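Local coordinates for protein glucosamine--fructose-6-phosphate aminotransferase [isomerizing] (Francisella tularensis subsp. tularensis, PDB 3TBF) that catalyses the transfer of an amino group from glutamine to fructose 6-phosphate with isomerization, giving glucosamine 6-phosphate, and is represented by its C-terminal domain, at residues Trp75-Tyr79 / Asp333-Pro337; Leu206-Leu211 / Val338-Pro343; Ser262-Lys266 / Asn295-Val299; Val282-Asp286 / Asp311-Lys315. All blocks are in the same frame, centred on the assembly; numbering follows the deposited sequence.

Contact 1 of 4, residues Trp75-Tyr79 / Asp333-Pro337; sequences WIEKY and DFSAP
Trp75 and Tyr79 both carry CG anti to the carbonyl carbon (chi1 -69° and -68°). This sets their rings one helical turn apart, and Phe334 spans both from one side. Its CD1 lies over the centre of the indole face, 3.8 Å from Trp75 CE2. Its CE2 and CZ lie over the Tyr79 face, with Phe334 CZ 3.5 Å from Tyr79 CD2. The three form an aromatic cluster, with Phe334 oblique to both neighbours. Pro337 CG adds an apolar contact to Trp75 CZ2 at 3.9 Å.

Asp333 supplies the polar part. Its carbonyl O accepts from Trp75 NE1 at 2.8 Å, with the donor well above the carbonyl plane. Its OD2 is gripped twice. Lys78 is stretched out along its whole length, and its NZ makes a 2.8 Å salt bridge to Asp333 OD2 on the syn lone pair. Tyr79 OH donates to the same OD2 over 2.7 Å, from the anti side and tilted out of the carboxylate plane. A water also links Tyr79 OH to Asp333 N.

The contact joins helix 63-80 of the first SIS domain to the segment that leads into helix 335-355 of the second. Helix 165-184 packs alongside through Ala175 and Thr178. Tyr196 meets Tyr79 edge-to-face, and Glu199 accepts from the backbone N of Phe334 and Ser335.

Contact 2 of 4, residues Leu206-Leu211 / Val338-Pro343; sequences LVMGAL and VVFTIP
Ile342 packs into the flank of helix 203-211 with every carbon of its side chain. Its CB sits 3.8 Å from Ala210 CB. From there the chain branches. CG2 is anti to the backbone N and runs to Leu211 CD2 at 3.7 Å. CG1 goes the other way along the helix and meets Val207 CG1 at 4.1 Å. The tip, CD1, is folded back by chi2 (-48°) and stays beside the same Val207 methyl. Ala210 thus lies at the fork, with Leu211 and Val207 at the two prongs.

Val339, one turn earlier, works in the same manner. Its CG2 presses on Leu206 CB at 3.6 Å, and its CG1 reaches Ala210 CB at 4.0 Å. Val338 CG1 adds a lighter touch on Val207 CG2, and Pro343 CD one on Ala210 CB.

The side-chain contacts are all apolar. The two segments run nearly parallel, at 19°, with axes 8.7 Å apart. The methyl of Ala210 points toward the other helix and touches both Ile342 and Val339. Helix 335-355 is kinked here, because Pro343 has no N-H to give to the turn before.

Helix 21-30 covers the pair through Pro22 and Gln21. Helix 165-184 packs on Val338 and Ile342 through Thr168. Leu328 of strand 324-328 backs Val339.

Contact 3 of 4, residues Ser262-Lys266 / Asn295-Val299; sequences SGELK and NLQEV
The second SIS domain is a parallel five-stranded sheet flanked by helices, and this contact packs the loop after its edge strand against a flanking helix. The loop leaves strand 256-261 and folds against helix 289-301, with Ser262 lying on Asn295. The carbonyl O of Ser262 is 3.3 Å from Asn295 CG, so it rests against the amide carbon. It is not a hydrogen-bond partner: Asn295 OD1 is also an acceptor and lies 3.5 Å from Ser262 O. The partner of Asn295 OD1 is NE of Arg235, the residue just after strand 229-234. That bond fixes the amide, and Ser262 CB packs beside OD1 at 3.6 Å. Ser262 is itself tied by backbone hydrogen bonds to Gly234.

Nearer the surface, Lys266 bends at its last torsion (chi4 54°) and brings NZ back over the loop. NZ makes a weak hydrogen bond to Gly263 O within the loop. It also forms a long salt bridge to Glu298 OE2, at 3.8 Å, with the two chains crossing at about a right angle. The charges are probably only loosely coupled. The apolar layer lies beneath.

The same loop faces the second subunit: Glu264 OE1 is hydrogen-bonded to Ser90 OG of that subunit. In relatives the isomerase site lies between such subunits, so the loop probably borders it here too.

Leu265 supplies the apolar part, crossing Val299 at about a right angle. Its CD1 lies 3.3 Å from Val299 CG2, a spacing shorter than normal contact and perhaps partly coordinate error.

Contact 4 of 4, residues Val282-Asp286 / Asp311-Lys315; sequences VVPND and DKAVK
Asp311 does three jobs at once, from the backbone and from both carboxylate oxygens. Its backbone N donates to Val283 O at 3.1 Å, a backbone bond between the parallel strands 278-283 and 305-311. Its OD1 turns back to the chain and accepts from Ala313 N at 2.8 Å, using the anti lone pair. This is an Asx turn, where the chain turns as it leaves the strand. Its OD2 meets the other segment through water. One water accepts from Asn285 N and may give a weak bond to OD2. A second water donates to OD2 at 2.9 Å and accepts weakly from Asn285 ND2. The carboxylate and the Asn285 amide are thus joined by solvent rather than directly. Asp311 OD2 also accepts from Ala330 N.

The turn brings Val314 back over the strand end. Its CG1 lies 3.6 Å from Asn285 OD1, and its CG2 lies 3.6 Å from Val283 O. The same CG2 makes an apolar contact with Val283 CG1 at 4.2 Å. Asn285 has CG anti to its own N (chi1 -178°), which carries the amide across to Ala313. There Ala313 CB sits 4.0 Å from ND2.

The contact lies at the C-terminal ends of two adjacent strands in the second SIS sheet. Helix 289-301 covers one side, with Leu289 on both Val283 and Val314. On Pro284, helix 335-355 packs through Phe340 and helix 238-253 through Tyr238.

In the fold
Contacts 1 and 2 follow one another along helix 335-355, with centres about 16 Å apart, and they meet where Ser335 OG packs on Leu206 CD1. Phe340 of the same helix joins contact 2 to contact 4, whose centres are about 13 Å apart: its CG lies 3.6 Å from Val282 CG1. Contact 4 passes to contact 3 through Val283 and Leu296, within the second SIS domain. Contacts 1 and 3 are about 23 Å apart between centres and do not touch. Both face the second subunit, through Glu77 and Glu264. The isomerase site probably lies near contact 3, as in relatives.

Contact 1 of 4, residues Trp75-Tyr79 / Asp333-Pro337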
loop_
_atom_site.group_PDB
_atom_site.type_symbol
_atom_site.label_atom_id
_atom_site.label_comp_id
_atom_site.label_asym_id
_atom_site.label_seq_id
_atom_site.Cartn_x
_atom_site.Cartn_y
_atom_site.Cartn_z
ATOM N N TRP A 75 -2.058 -15.025 6.068
ATOM C CA TRP A 75 -2.539 -16.258 6.739
ATOM C C TRP A 75 -3.427 -17.037 5.765
ATOM O O TRP A 75 -3.292 -18.242 5.641
ATOM C CB TRP A 75 -3.400 -15.932 7.969
ATOM C CG TRP A 75 -2.715 -15.344 9.102
ATOM C CD1 TRP A 75 -1.419 -15.546 9.466
ATOM C CD2 TRP A 75 -3.298 -14.516 10.121
ATOM N NE1 TRP A 75 -1.149 -14.874 10.644
ATOM C CE2 TRP A 75 -2.290 -14.250 11.074
ATOM C CE3 TRP A 75 -4.559 -13.983 10.317
ATOM C CZ2 TRP A 75 -2.505 -13.458 12.207
ATOM C CZ3 TRP A 75 -4.784 -13.186 11.464
ATOM C CH2 TRP A 75 -3.748 -12.938 12.394
ATOM N N ILE A 76 -4.320 -16.331 5.091
ATOM C CA ILE A 76 -5.276 -16.974 4.207
ATOM C C ILE A 76 -4.628 -17.700 3.049
ATOM O O ILE A 76 -4.977 -18.824 2.739
ATOM C CB ILE A 76 -6.303 -16.016 3.649
ATOM C CG1 ILE A 76 -7.229 -15.535 4.764
ATOM C CG2 ILE A 76 -7.116 -16.742 2.600
ATOM C CD1 ILE A 76 -8.036 -14.348 4.446
ATOM N N GLU A 77 -3.696 -17.033 2.399
ATOM C CA GLU A 77 -2.959 -17.635 1.319
ATOM C C GLU A 77 -2.089 -18.792 1.773
ATOM O O GLU A 77 -2.104 -19.837 1.159
ATOM C CB GLU A 77 -2.157 -16.543 0.599
ATOM C CG GLU A 77 -3.106 -15.569 -0.120
ATOM C CD GLU A 77 -2.615 -15.043 -1.490
ATOM O OE1 GLU A 77 -1.411 -15.266 -1.840
ATOM O OE2 GLU A 77 -3.478 -14.412 -2.187
ATOM N N LYS A 78 -1.388 -18.620 2.876
ATOM C CA LYS A 78 -0.453 -19.606 3.345
ATOM C C LYS A 78 -1.120 -20.844 3.938
ATOM O O LYS A 78 -0.690 -21.946 3.636
ATOM C CB LYS A 78 0.459 -18.990 4.428
ATOM C CG LYS A 78 1.388 -19.981 5.103
ATOM C CD LYS A 78 2.514 -19.277 5.911
ATOM C CE LYS A 78 3.381 -20.316 6.595
ATOM N NZ LYS A 78 4.466 -19.703 7.405
ATOM N N TYR A 79 -2.127 -20.656 4.806
ATOM C CA TYR A 79 -2.767 -21.744 5.522
ATOM C C TYR A 79 -4.021 -22.270 4.878
ATOM O O TYR A 79 -4.175 -23.459 4.781
ATOM C CB TYR A 79 -3.086 -21.324 6.959
ATOM C CG TYR A 79 -1.869 -21.133 7.799
ATOM C CD1 TYR A 79 -1.201 -22.214 8.365
ATOM C CD2 TYR A 79 -1.345 -19.884 8.015
ATOM C CE1 TYR A 79 -0.036 -22.044 9.150
ATOM C CE2 TYR A 79 -0.193 -19.699 8.780
ATOM C CZ TYR A 79 0.451 -20.777 9.350
ATOM O OH TYR A 79 1.557 -20.550 10.111
ATOM N N ASP A 333 3.004 -17.717 13.850
ATOM C CA ASP A 333 2.391 -16.881 12.809
ATOM C C ASP A 333 1.083 -16.292 13.212
ATOM O O ASP A 333 0.696 -15.225 12.743
ATOM C CB ASP A 333 2.139 -17.679 11.531
ATOM C CG ASP A 333 3.398 -17.861 10.673
ATOM O OD1 ASP A 333 4.498 -17.316 11.036
ATOM O OD2 ASP A 333 3.221 -18.536 9.602
ATOM N N PHE A 334 0.350 -17.010 14.035
ATOM C CA PHE A 334 -0.984 -16.549 14.338
ATOM C C PHE A 334 -0.939 -15.603 15.538
ATOM O O PHE A 334 -1.600 -14.540 15.530
ATOM C CB PHE A 334 -1.946 -17.695 14.535
ATOM C CG PHE A 334 -2.369 -18.350 13.267
ATOM C CD1 PHE A 334 -3.203 -17.711 12.400
ATOM C CD2 PHE A 334 -1.976 -19.618 12.959
ATOM C CE1 PHE A 334 -3.637 -18.329 11.204
ATOM C CE2 PHE A 334 -2.426 -20.236 11.813
ATOM C CZ PHE A 334 -3.263 -19.573 10.931
ATOM N N SER A 335 -0.124 -15.938 16.531
ATOM C CA SER A 335 -0.092 -15.143 17.727
ATOM C C SER A 335 0.750 -13.903 17.611
ATOM O O SER A 335 0.380 -12.864 18.125
ATOM C CB SER A 335 0.356 -15.999 18.951
ATOM O OG SER A 335 1.667 -16.528 18.828
ATOM N N ALA A 336 1.869 -13.986 16.918
ATOM C CA ALA A 336 2.866 -12.922 16.998
ATOM C C ALA A 336 2.368 -11.620 16.444
ATOM O O ALA A 336 2.630 -10.577 17.017
ATOM C CB ALA A 336 4.223 -13.340 16.372
ATOM N N PRO A 337 1.604 -11.646 15.353
ATOM C CA PRO A 337 1.096 -10.349 14.882
ATOM C C PRO A 337 0.242 -9.579 15.897
ATOM O O PRO A 337 0.330 -8.348 16.003
ATOM C CB PRO A 337 0.242 -10.736 13.668
ATOM C CG PRO A 337 0.983 -12.008 13.147
ATOM C CD PRO A 337 1.280 -12.747 14.428
HETATM O O HOH W 1 2.066 -20.310 13.209
#

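Contact 2 of 4, residues Leu206-Leu211 / Val338-Pro343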
loop_
_atom_site.group_PDB
_atom_site.type_symbol
_atom_site.label_atom_id
_atom_site.label_comp_id
_atom_site.label_asym_id
_atom_site.label_seq_id
_atom_site.Cartn_x
_atom_site.Cartn_y
_atom_site.Cartn_z
ATOM N N LEU A 206 0.170 -14.481 26.192
ATOM C CA LEU A 206 1.259 -13.768 25.526
ATOM C C LEU A 206 0.933 -12.250 25.493
ATOM O O LEU A 206 1.815 -11.395 25.634
ATOM C CB LEU A 206 1.442 -14.359 24.166
ATOM C CG LEU A 206 1.820 -15.847 24.173
ATOM C CD1 LEU A 206 1.941 -16.308 22.726
ATOM C CD2 LEU A 206 3.116 -16.140 24.946
ATOM N N VAL A 207 -0.348 -11.926 25.378
ATOM C CA VAL A 207 -0.749 -10.543 25.346
ATOM C C VAL A 207 -0.519 -9.936 26.711
ATOM O O VAL A 207 -0.026 -8.823 26.854
ATOM C CB VAL A 207 -2.202 -10.403 24.874
ATOM C CG1 VAL A 207 -2.778 -9.007 25.188
ATOM C CG2 VAL A 207 -2.306 -10.720 23.341
HETATM N N MSE A 208 -0.849 -10.700 27.732
HETATM C CA MSE A 208 -0.620 -10.245 29.089
HETATM C C MSE A 208 0.861 -9.966 29.356
HETATM O O MSE A 208 1.196 -8.928 29.935
HETATM C CB MSE A 208 -1.189 -11.259 30.054
HETATM C CG MSE A 208 -1.055 -10.851 31.480
HETATM SE SE MSE A 208 -2.264 -9.361 31.912
HETATM C CE MSE A 208 -4.123 -10.117 31.828
ATOM N N GLY A 209 1.740 -10.863 28.905
ATOM C CA GLY A 209 3.200 -10.639 28.940
ATOM C C GLY A 209 3.608 -9.358 28.249
ATOM O O GLY A 209 4.521 -8.630 28.695
ATOM N N ALA A 210 2.948 -9.093 27.125
ATOM C CA ALA A 210 3.271 -7.936 26.297
ATOM C C ALA A 210 2.957 -6.684 27.116
ATOM O O ALA A 210 3.731 -5.754 27.119
ATOM C CB ALA A 210 2.456 -7.960 25.002
ATOM N N LEU A 211 1.826 -6.703 27.816
ATOM C CA LEU A 211 1.386 -5.600 28.664
ATOM C C LEU A 211 2.370 -5.306 29.834
ATOM O O LEU A 211 2.414 -4.204 30.393
ATOM C CB LEU A 211 -0.001 -5.929 29.235
ATOM C CG LEU A 211 -1.161 -5.926 28.233
ATOM C CD1 LEU A 211 -2.450 -6.581 28.817
ATOM C CD2 LEU A 211 -1.440 -4.533 27.781
ATOM N N VAL A 338 -0.598 -10.303 16.625
ATOM C CA VAL A 338 -1.377 -9.723 17.700
ATOM C C VAL A 338 -0.463 -9.280 18.861
ATOM O O VAL A 338 -0.577 -8.169 19.328
ATOM C CB VAL A 338 -2.410 -10.731 18.252
ATOM C CG1 VAL A 338 -3.199 -10.085 19.396
ATOM C CG2 VAL A 338 -3.321 -11.250 17.153
ATOM N N VAL A 339 0.435 -10.150 19.314
ATOM C CA VAL A 339 1.277 -9.819 20.467
ATOM C C VAL A 339 2.151 -8.582 20.212
ATOM O O VAL A 339 2.237 -7.672 21.034
ATOM C CB VAL A 339 2.094 -10.997 20.919
ATOM C CG1 VAL A 339 3.036 -10.626 22.133
ATOM C CG2 VAL A 339 1.157 -12.162 21.335
ATOM N N PHE A 340 2.702 -8.477 19.016
ATOM C CA PHE A 340 3.620 -7.395 18.761
ATOM C C PHE A 340 2.862 -6.097 18.609
ATOM O O PHE A 340 3.508 -5.051 18.676
ATOM C CB PHE A 340 4.428 -7.671 17.530
ATOM C CG PHE A 340 5.629 -8.474 17.785
ATOM C CD1 PHE A 340 6.614 -7.991 18.639
ATOM C CD2 PHE A 340 5.825 -9.672 17.142
ATOM C CE1 PHE A 340 7.757 -8.711 18.867
ATOM C CE2 PHE A 340 6.950 -10.390 17.369
ATOM C CZ PHE A 340 7.927 -9.923 18.246
ATOM N N THR A 341 1.540 -6.150 18.360
ATOM C CA THR A 341 0.724 -4.941 18.290
ATOM C C THR A 341 0.668 -4.188 19.607
ATOM O O THR A 341 0.681 -2.959 19.624
ATOM C CB THR A 341 -0.733 -5.220 17.816
ATOM O OG1 THR A 341 -0.696 -5.717 16.488
ATOM C CG2 THR A 341 -1.547 -3.976 17.709
ATOM N N ILE A 342 0.665 -4.923 20.722
ATOM C CA ILE A 342 0.449 -4.332 22.009
ATOM C C ILE A 342 1.491 -3.246 22.384
ATOM O O ILE A 342 1.123 -2.173 22.817
ATOM C CB ILE A 342 0.395 -5.407 23.081
ATOM C CG1 ILE A 342 -0.663 -6.514 22.789
ATOM C CG2 ILE A 342 0.142 -4.800 24.422
ATOM C CD1 ILE A 342 -2.081 -6.112 22.370
ATOM N N PRO A 343 2.785 -3.538 22.246
ATOM C CA PRO A 343 3.795 -2.579 22.548
ATOM C C PRO A 343 3.639 -1.332 21.719
ATOM O O PRO A 343 3.968 -0.239 22.179
ATOM C CB PRO A 343 5.119 -3.288 22.120
ATOM C CG PRO A 343 4.831 -4.714 21.943
ATOM C CD PRO A 343 3.354 -4.901 22.048
#

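Contact 3 of 4, residues Ser262-Lys266 / Asn295-Val299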
loop_
_atom_site.group_PDB
_atom_site.type_symbol
_atom_site.label_atom_id
_atom_site.label_comp_id
_atom_site.label_asym_id
_atom_site.label_seq_id
_atom_site.Cartn_x
_atom_site.Cartn_y
_atom_site.Cartn_z
ATOM N N SER A 262 10.439 -3.641 5.391
ATOM C CA SER A 262 11.884 -3.509 5.598
ATOM C C SER A 262 12.749 -3.738 4.351
ATOM O O SER A 262 13.828 -3.161 4.232
ATOM C CB SER A 262 12.321 -4.444 6.703
ATOM O OG SER A 262 11.401 -4.353 7.784
ATOM N N GLY A 263 12.274 -4.569 3.430
ATOM C CA GLY A 263 12.969 -4.798 2.173
ATOM C C GLY A 263 13.017 -3.648 1.179
ATOM O O GLY A 263 13.733 -3.754 0.179
ATOM N N GLU A 264 12.292 -2.552 1.436
ATOM C CA GLU A 264 12.122 -1.480 0.456
ATOM C C GLU A 264 12.770 -0.146 0.840
ATOM O O GLU A 264 12.565 0.892 0.161
ATOM C CB GLU A 264 10.639 -1.247 0.202
ATOM C CG GLU A 264 9.949 -2.388 -0.518
ATOM C CD GLU A 264 10.369 -2.555 -1.997
ATOM O OE1 GLU A 264 10.891 -3.691 -2.275
ATOM O OE2 GLU A 264 10.133 -1.578 -2.838
ATOM N N LEU A 265 13.570 -0.181 1.896
ATOM C CA LEU A 265 14.312 0.982 2.351
ATOM C C LEU A 265 15.286 1.483 1.306
ATOM O O LEU A 265 15.569 2.683 1.236
ATOM C CB LEU A 265 15.095 0.629 3.616
ATOM C CG LEU A 265 14.269 0.001 4.735
ATOM C CD1 LEU A 265 15.094 -0.133 6.022
ATOM C CD2 LEU A 265 12.993 0.815 4.913
ATOM N N LYS A 266 15.782 0.533 0.514
ATOM C CA LYS A 266 16.811 0.745 -0.510
ATOM C C LYS A 266 16.508 1.934 -1.397
ATOM O O LYS A 266 17.383 2.772 -1.636
ATOM C CB LYS A 266 16.965 -0.503 -1.408
ATOM C CG LYS A 266 16.889 -1.843 -0.676
ATOM C CD LYS A 266 17.709 -2.954 -1.345
ATOM C CE LYS A 266 18.153 -3.994 -0.289
ATOM N NZ LYS A 266 16.989 -4.538 0.495
ATOM N N ASN A 295 18.583 -5.490 6.939
ATOM C CA ASN A 295 17.908 -4.215 6.647
ATOM C C ASN A 295 18.107 -3.228 7.790
ATOM O O ASN A 295 18.294 -2.022 7.604
ATOM C CB ASN A 295 16.421 -4.419 6.425
ATOM C CG ASN A 295 16.107 -5.373 5.264
ATOM O OD1 ASN A 295 15.153 -6.165 5.357
ATOM N ND2 ASN A 295 16.879 -5.287 4.161
ATOM N N LEU A 296 18.095 -3.763 9.001
ATOM C CA LEU A 296 18.278 -2.934 10.157
ATOM C C LEU A 296 19.692 -2.370 10.206
ATOM O O LEU A 296 19.903 -1.252 10.649
ATOM C CB LEU A 296 17.904 -3.722 11.406
ATOM C CG LEU A 296 16.387 -3.785 11.601
ATOM C CD1 LEU A 296 15.999 -4.890 12.546
ATOM C CD2 LEU A 296 15.870 -2.454 12.111
ATOM N N GLN A 297 20.649 -3.150 9.713
ATOM C CA GLN A 297 22.031 -2.701 9.630
ATOM C C GLN A 297 22.124 -1.496 8.704
ATOM O O GLN A 297 22.708 -0.470 9.071
ATOM C CB GLN A 297 22.947 -3.827 9.159
ATOM C CG GLN A 297 24.457 -3.504 9.313
ATOM C CD GLN A 297 24.898 -3.296 10.784
ATOM O OE1 GLN A 297 24.859 -4.243 11.598
ATOM N NE2 GLN A 297 25.343 -2.062 11.123
ATOM N N GLU A 298 21.500 -1.598 7.528
ATOM C CA GLU A 298 21.499 -0.480 6.578
ATOM C C GLU A 298 21.034 0.757 7.342
ATOM O O GLU A 298 21.702 1.805 7.305
ATOM C CB GLU A 298 20.575 -0.721 5.361
ATOM C CG GLU A 298 20.971 -1.878 4.399
ATOM C CD GLU A 298 20.248 -1.810 2.987
ATOM O OE1 GLU A 298 20.739 -1.063 2.093
ATOM O OE2 GLU A 298 19.205 -2.517 2.766
ATOM N N VAL A 299 19.917 0.626 8.070
ATOM C CA VAL A 299 19.342 1.780 8.769
ATOM C C VAL A 299 20.265 2.273 9.876
ATOM O O VAL A 299 20.446 3.473 10.051
ATOM C CB VAL A 299 17.911 1.480 9.342
ATOM C CG1 VAL A 299 17.569 2.429 10.498
ATOM C CG2 VAL A 299 16.888 1.601 8.253
#

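Contact 4 of 4, residues Val282-Asp286 / Asp311-Lys315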
loop_
_atom_site.group_PDB
_atom_site.type_symbol
_atom_site.label_atom_id
_atom_site.label_comp_id
_atom_site.label_asym_id
_atom_site.label_seq_id
_atom_site.Cartn_x
_atom_site.Cartn_y
_atom_site.Cartn_z
ATOM N N VAL A 282 9.767 -4.278 14.549
ATOM C CA VAL A 282 9.278 -5.493 15.128
ATOM C C VAL A 282 10.133 -6.592 14.504
ATOM O O VAL A 282 10.193 -6.725 13.294
ATOM C CB VAL A 282 7.796 -5.672 14.751
ATOM C CG1 VAL A 282 7.331 -7.104 14.974
ATOM C CG2 VAL A 282 6.870 -4.627 15.546
ATOM N N VAL A 283 10.825 -7.363 15.356
ATOM C CA VAL A 283 11.755 -8.396 14.921
ATOM C C VAL A 283 11.333 -9.768 15.454
ATOM O O VAL A 283 11.698 -10.170 16.560
ATOM C CB VAL A 283 13.160 -8.043 15.407
ATOM C CG1 VAL A 283 14.167 -9.000 14.827
ATOM C CG2 VAL A 283 13.515 -6.596 15.032
ATOM N N PRO A 284 10.541 -10.498 14.683
ATOM C CA PRO A 284 9.986 -11.753 15.117
ATOM C C PRO A 284 10.887 -12.989 14.922
ATOM O O PRO A 284 11.942 -12.956 14.264
ATOM C CB PRO A 284 8.779 -11.900 14.205
ATOM C CG PRO A 284 9.261 -11.350 12.907
ATOM C CD PRO A 284 10.116 -10.168 13.307
ATOM N N ASN A 285 10.420 -14.103 15.462
ATOM C CA ASN A 285 11.116 -15.384 15.354
ATOM C C ASN A 285 10.629 -16.172 14.154
ATOM O O ASN A 285 9.776 -17.056 14.289
ATOM C CB ASN A 285 10.860 -16.221 16.613
ATOM C CG ASN A 285 11.585 -17.554 16.584
ATOM O OD1 ASN A 285 12.702 -17.660 16.072
ATOM N ND2 ASN A 285 10.950 -18.573 17.134
ATOM N N ASP A 286 11.162 -15.844 12.993
ATOM C CA ASP A 286 10.686 -16.430 11.736
ATOM C C ASP A 286 11.818 -16.581 10.738
ATOM O O ASP A 286 12.994 -16.307 11.050
ATOM C CB ASP A 286 9.525 -15.607 11.150
ATOM C CG ASP A 286 9.968 -14.246 10.574
ATOM O OD1 ASP A 286 11.179 -13.895 10.611
ATOM O OD2 ASP A 286 9.061 -13.522 10.086
ATOM N N ASP A 311 11.356 -10.818 19.619
ATOM C CA ASP A 311 10.955 -12.056 20.294
ATOM C C ASP A 311 12.168 -12.563 21.059
ATOM O O ASP A 311 13.300 -12.467 20.545
ATOM C CB ASP A 311 10.491 -13.123 19.304
ATOM C CG ASP A 311 9.989 -14.394 19.992
ATOM O OD1 ASP A 311 10.798 -15.189 20.537
ATOM O OD2 ASP A 311 8.759 -14.607 20.010
ATOM N N LYS A 312 11.940 -13.090 22.262
ATOM C CA LYS A 312 13.035 -13.523 23.162
ATOM C C LYS A 312 13.970 -14.513 22.473
ATOM O O LYS A 312 15.164 -14.434 22.656
ATOM C CB LYS A 312 12.502 -14.164 24.451
ATOM C CG LYS A 312 11.652 -13.205 25.374
ATOM C CD LYS A 312 11.146 -13.936 26.633
ATOM C CE LYS A 312 11.223 -13.096 27.937
ATOM N NZ LYS A 312 10.392 -13.752 29.068
ATOM N N ALA A 313 13.404 -15.402 21.650
ATOM C CA ALA A 313 14.168 -16.411 20.902
ATOM C C ALA A 313 15.127 -15.861 19.829
ATOM O O ALA A 313 15.836 -16.645 19.220
ATOM C CB ALA A 313 13.210 -17.443 20.259
ATOM N N VAL A 314 15.179 -14.554 19.604
ATOM C CA VAL A 314 16.111 -14.005 18.627
ATOM C C VAL A 314 16.948 -12.925 19.240
ATOM O O VAL A 314 17.815 -12.405 18.587
ATOM C CB VAL A 314 15.379 -13.450 17.323
ATOM C CG1 VAL A 314 14.534 -14.583 16.659
ATOM C CG2 VAL A 314 14.540 -12.165 17.631
ATOM N N LYS A 315 16.756 -12.630 20.523
ATOM C CA LYS A 315 17.399 -11.456 21.135
ATOM C C LYS A 315 18.924 -11.500 21.174
ATOM O O LYS A 315 19.599 -10.466 21.105
ATOM C CB LYS A 315 16.887 -11.262 22.541
ATOM C CG LYS A 315 17.073 -9.858 23.051
ATOM C CD LYS A 315 18.256 -9.732 23.983
ATOM C CE LYS A 315 18.720 -8.269 24.084
ATOM N NZ LYS A 315 18.158 -7.558 25.256
HETATM O O HOH W 2 7.873 -14.121 16.821
HETATM O O HOH W 3 8.568 -17.340 19.096
#